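Local structure of NleG5-1 effector (Enterobacteria phage YYZ-2008, 5VGC) at residues F155-C165 with A201-L212. The protein probably acts as a ubiquitin-protein transferase of the bacterial NleG effector family and binds calcium ions. The protein carries 1 engineered substitution. Residues are numbered along the deposited sequence; the frame is centred on the assembly and turned at random.
Engineered in segment 201-212: Ala201 (natural residue Cys).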
# COMPACT_ATOMS: atom_id res chain seq x y z
N PHE A 155 -23.60 -17.68 -10.78
CA PHE A 155 -23.01 -18.52 -9.73
C PHE A 155 -21.65 -17.94 -9.34
O PHE A 155 -20.82 -17.71 -10.22
CB PHE A 155 -22.80 -19.98 -10.19
CG PHE A 155 -24.04 -20.85 -10.10
CD1 PHE A 155 -24.90 -20.80 -9.02
CD2 PHE A 155 -24.31 -21.76 -11.11
CE1 PHE A 155 -26.02 -21.63 -8.96
CE2 PHE A 155 -25.43 -22.58 -11.05
CZ PHE A 155 -26.28 -22.52 -9.98
N MET A 156 -21.42 -17.74 -8.04
CA MET A 156 -20.07 -17.33 -7.58
C MET A 156 -19.60 -18.20 -6.43
O MET A 156 -20.36 -18.47 -5.49
CB MET A 156 -20.04 -15.85 -7.15
CG MET A 156 -18.65 -15.36 -6.77
SD MET A 156 -18.63 -13.65 -6.22
CE MET A 156 -18.26 -12.85 -7.73
N ARG A 157 -18.34 -18.60 -6.50
CA ARG A 157 -17.74 -19.42 -5.47
C ARG A 157 -17.59 -18.65 -4.16
O ARG A 157 -17.37 -17.44 -4.19
CB ARG A 157 -16.38 -19.95 -5.91
CG ARG A 157 -16.53 -20.98 -7.01
CD ARG A 157 -15.28 -21.14 -7.84
NE ARG A 157 -14.26 -21.88 -7.14
CZ ARG A 157 -13.02 -22.03 -7.56
NH1 ARG A 157 -12.62 -21.47 -8.71
NH2 ARG A 157 -12.18 -22.74 -6.82
N ASN A 158 -17.71 -19.36 -3.03
CA ASN A 158 -17.61 -18.75 -1.71
C ASN A 158 -16.25 -18.16 -1.39
O ASN A 158 -16.15 -17.28 -0.54
CB ASN A 158 -18.01 -19.75 -0.62
CG ASN A 158 -19.50 -19.97 -0.55
OD1 ASN A 158 -20.24 -19.62 -1.49
ND2 ASN A 158 -19.96 -20.56 0.57
N SER A 159 -15.21 -18.64 -2.06
CA SER A 159 -13.86 -18.12 -1.91
C SER A 159 -12.98 -18.57 -3.09
O SER A 159 -13.41 -19.33 -3.93
CB SER A 159 -13.26 -18.56 -0.58
OG SER A 159 -12.87 -19.93 -0.63
N MET A 160 -11.73 -18.09 -3.12
CA MET A 160 -10.79 -18.42 -4.19
C MET A 160 -10.74 -19.90 -4.54
O MET A 160 -10.73 -20.26 -5.72
CB MET A 160 -9.38 -17.91 -3.86
CG MET A 160 -8.49 -17.74 -5.08
SD MET A 160 -9.19 -16.62 -6.32
CE MET A 160 -8.68 -15.04 -5.63
N ASN A 161 -10.72 -20.77 -3.52
CA ASN A 161 -10.60 -22.22 -3.72
C ASN A 161 -11.80 -23.06 -3.24
O ASN A 161 -11.68 -24.25 -3.07
CB ASN A 161 -9.33 -22.72 -3.03
CG ASN A 161 -8.15 -21.80 -3.25
OD1 ASN A 161 -7.51 -21.39 -2.29
ND2 ASN A 161 -7.86 -21.48 -4.52
N SER A 162 -12.96 -22.44 -3.05
CA SER A 162 -14.11 -23.14 -2.49
C SER A 162 -14.75 -23.96 -3.61
O SER A 162 -14.81 -23.51 -4.77
CB SER A 162 -15.14 -22.19 -1.92
OG SER A 162 -16.21 -22.94 -1.37
N ASN A 163 -15.19 -25.16 -3.26
CA ASN A 163 -16.02 -25.95 -4.17
C ASN A 163 -17.51 -25.59 -4.14
O ASN A 163 -18.29 -26.14 -4.91
CB ASN A 163 -15.77 -27.42 -3.90
CG ASN A 163 -14.36 -27.85 -4.29
OD1 ASN A 163 -13.83 -27.40 -5.30
ND2 ASN A 163 -13.77 -28.72 -3.51
N VAL A 164 -17.89 -24.65 -3.27
CA VAL A 164 -19.29 -24.27 -3.06
C VAL A 164 -19.52 -22.89 -3.67
O VAL A 164 -18.72 -21.94 -3.48
CB VAL A 164 -19.61 -24.29 -1.55
CG1 VAL A 164 -20.88 -23.50 -1.20
CG2 VAL A 164 -19.68 -25.72 -1.03
N CYS A 165 -20.62 -22.77 -4.40
CA CYS A 165 -21.01 -21.48 -4.95
C CYS A 165 -22.42 -21.12 -4.58
O CYS A 165 -23.23 -21.97 -4.17
CB CYS A 165 -20.83 -21.41 -6.46
SG CYS A 165 -21.23 -22.89 -7.32
N ALA A 201 -21.84 -26.17 -11.98
CA ALA A 201 -22.26 -26.41 -10.60
C ALA A 201 -23.59 -27.15 -10.53
O ALA A 201 -24.47 -26.93 -11.36
CB ALA A 201 -22.36 -25.09 -9.86
N ALA A 202 -23.73 -28.00 -9.52
CA ALA A 202 -25.00 -28.73 -9.31
C ALA A 202 -25.40 -28.70 -7.83
O ALA A 202 -24.54 -28.69 -6.95
CB ALA A 202 -24.85 -30.16 -9.79
N PHE A 203 -26.70 -28.66 -7.55
CA PHE A 203 -27.18 -28.77 -6.18
C PHE A 203 -26.87 -30.16 -5.63
O PHE A 203 -27.27 -31.16 -6.23
CB PHE A 203 -28.68 -28.51 -6.10
CG PHE A 203 -29.25 -28.71 -4.72
CD1 PHE A 203 -28.89 -27.85 -3.68
CD2 PHE A 203 -30.14 -29.74 -4.45
CE1 PHE A 203 -29.41 -28.01 -2.40
CE2 PHE A 203 -30.67 -29.91 -3.18
CZ PHE A 203 -30.30 -29.05 -2.15
N ASP A 204 -26.17 -30.21 -4.49
CA ASP A 204 -25.87 -31.46 -3.79
C ASP A 204 -26.80 -31.51 -2.56
O ASP A 204 -26.63 -30.71 -1.63
CB ASP A 204 -24.40 -31.47 -3.41
CG ASP A 204 -23.94 -32.79 -2.78
OD1 ASP A 204 -24.74 -33.73 -2.61
OD2 ASP A 204 -22.73 -32.87 -2.46
N PRO A 205 -27.80 -32.43 -2.55
CA PRO A 205 -28.73 -32.58 -1.42
C PRO A 205 -28.08 -32.84 -0.05
O PRO A 205 -28.57 -32.32 0.96
CB PRO A 205 -29.58 -33.79 -1.81
CG PRO A 205 -29.51 -33.85 -3.29
CD PRO A 205 -28.15 -33.33 -3.67
N ASP A 206 -27.01 -33.64 -0.01
CA ASP A 206 -26.38 -34.02 1.26
C ASP A 206 -25.56 -32.88 1.88
O ASP A 206 -25.54 -32.73 3.10
CB ASP A 206 -25.53 -35.29 1.12
CG ASP A 206 -26.34 -36.50 0.68
OD1 ASP A 206 -27.39 -36.79 1.30
OD2 ASP A 206 -25.93 -37.17 -0.30
N ARG A 207 -24.92 -32.07 1.03
CA ARG A 207 -24.23 -30.84 1.47
C ARG A 207 -25.14 -29.61 1.58
O ARG A 207 -24.79 -28.66 2.26
CB ARG A 207 -23.05 -30.54 0.54
CG ARG A 207 -21.96 -31.60 0.57
CD ARG A 207 -20.80 -31.26 -0.32
NE ARG A 207 -20.09 -30.08 0.14
CZ ARG A 207 -18.91 -29.67 -0.31
NH1 ARG A 207 -18.26 -30.34 -1.27
NH2 ARG A 207 -18.35 -28.57 0.20
N GLY A 208 -26.30 -29.63 0.93
CA GLY A 208 -27.27 -28.52 1.00
C GLY A 208 -26.82 -27.25 0.30
O GLY A 208 -27.18 -26.14 0.70
N ASN A 209 -26.04 -27.42 -0.76
CA ASN A 209 -25.39 -26.32 -1.46
C ASN A 209 -25.17 -26.71 -2.90
O ASN A 209 -25.16 -27.90 -3.26
CB ASN A 209 -24.03 -25.98 -0.79
CG ASN A 209 -24.16 -25.01 0.38
OD1 ASN A 209 -24.83 -23.99 0.27
ND2 ASN A 209 -23.50 -25.32 1.50
N PHE A 210 -24.99 -25.69 -3.73
CA PHE A 210 -24.48 -25.88 -5.06
C PHE A 210 -22.99 -26.18 -4.96
O PHE A 210 -22.25 -25.38 -4.40
CB PHE A 210 -24.66 -24.64 -5.90
CG PHE A 210 -26.07 -24.32 -6.26
CD1 PHE A 210 -26.71 -24.98 -7.28
CD2 PHE A 210 -26.76 -23.29 -5.61
CE1 PHE A 210 -28.01 -24.67 -7.65
CE2 PHE A 210 -28.06 -22.96 -5.97
CZ PHE A 210 -28.69 -23.65 -6.99
N VAL A 211 -22.57 -27.33 -5.50
CA VAL A 211 -21.16 -27.73 -5.54
C VAL A 211 -20.67 -27.74 -6.98
O VAL A 211 -21.45 -28.06 -7.90
CB VAL A 211 -20.91 -29.12 -4.92
CG1 VAL A 211 -19.42 -29.46 -4.90
CG2 VAL A 211 -21.48 -29.18 -3.51
N LEU A 212 -19.40 -27.37 -7.17
CA LEU A 212 -18.75 -27.43 -8.48
C LEU A 212 -18.69 -28.88 -8.99
O LEU A 212 -18.66 -29.81 -8.19
CB LEU A 212 -17.34 -26.86 -8.44
CG LEU A 212 -17.09 -25.37 -8.23
CD1 LEU A 212 -15.67 -24.99 -8.60
CD2 LEU A 212 -18.06 -24.54 -9.04
O HOH W 1 -24.94 -23.23 -2.19
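Two beta-hairpins join edge to edge here, where Val164 and Val211 pair in the antiparallel sheet of the RING-related NleG region. Their strands, 164-169 and 209-212, are held by two backbone hydrogen bonds. Leu212 N donates to Asn163 O at 2.8 Å, and Cys165 N donates to Phe210 O at 3.1 Å. A water extends the seam: it donates to Cys165 O and Asn209 OD1 and accepts from Phe210 N. The buried side carries Cys165, Phe210 and Phe155. The Phe155 edge points at the face of Phe210, with CE1 over the ring centre, in an edge-to-face pair with planes at 54°. Ala201, engineered from Cys, lays CB over one face of Phe155 and 3.5 Å from Cys165 SG. The 201-212 hairpin turns through a G1 beta bulge, Gly208 and Asn209 facing Asp204. In the other hairpin, Ser162 OG accepts from Val164 N in an ST turn. The side chain of Arg157 bends at its third torsion (75°), which turns NE to donate to Ser162 O, 2.9 Å away in the guanidinium plane. Leu212 CD1 lies over one face of that guanidinium, 3.7 Å from Arg157 NE. Arg157 NH1 hydrogen-bonds to Ser193 O. On the other face of the sheet, Val164 CG1 touches Asn209 CG at 3.9 Å, while Val164 CG2 packs against Arg207 NH2.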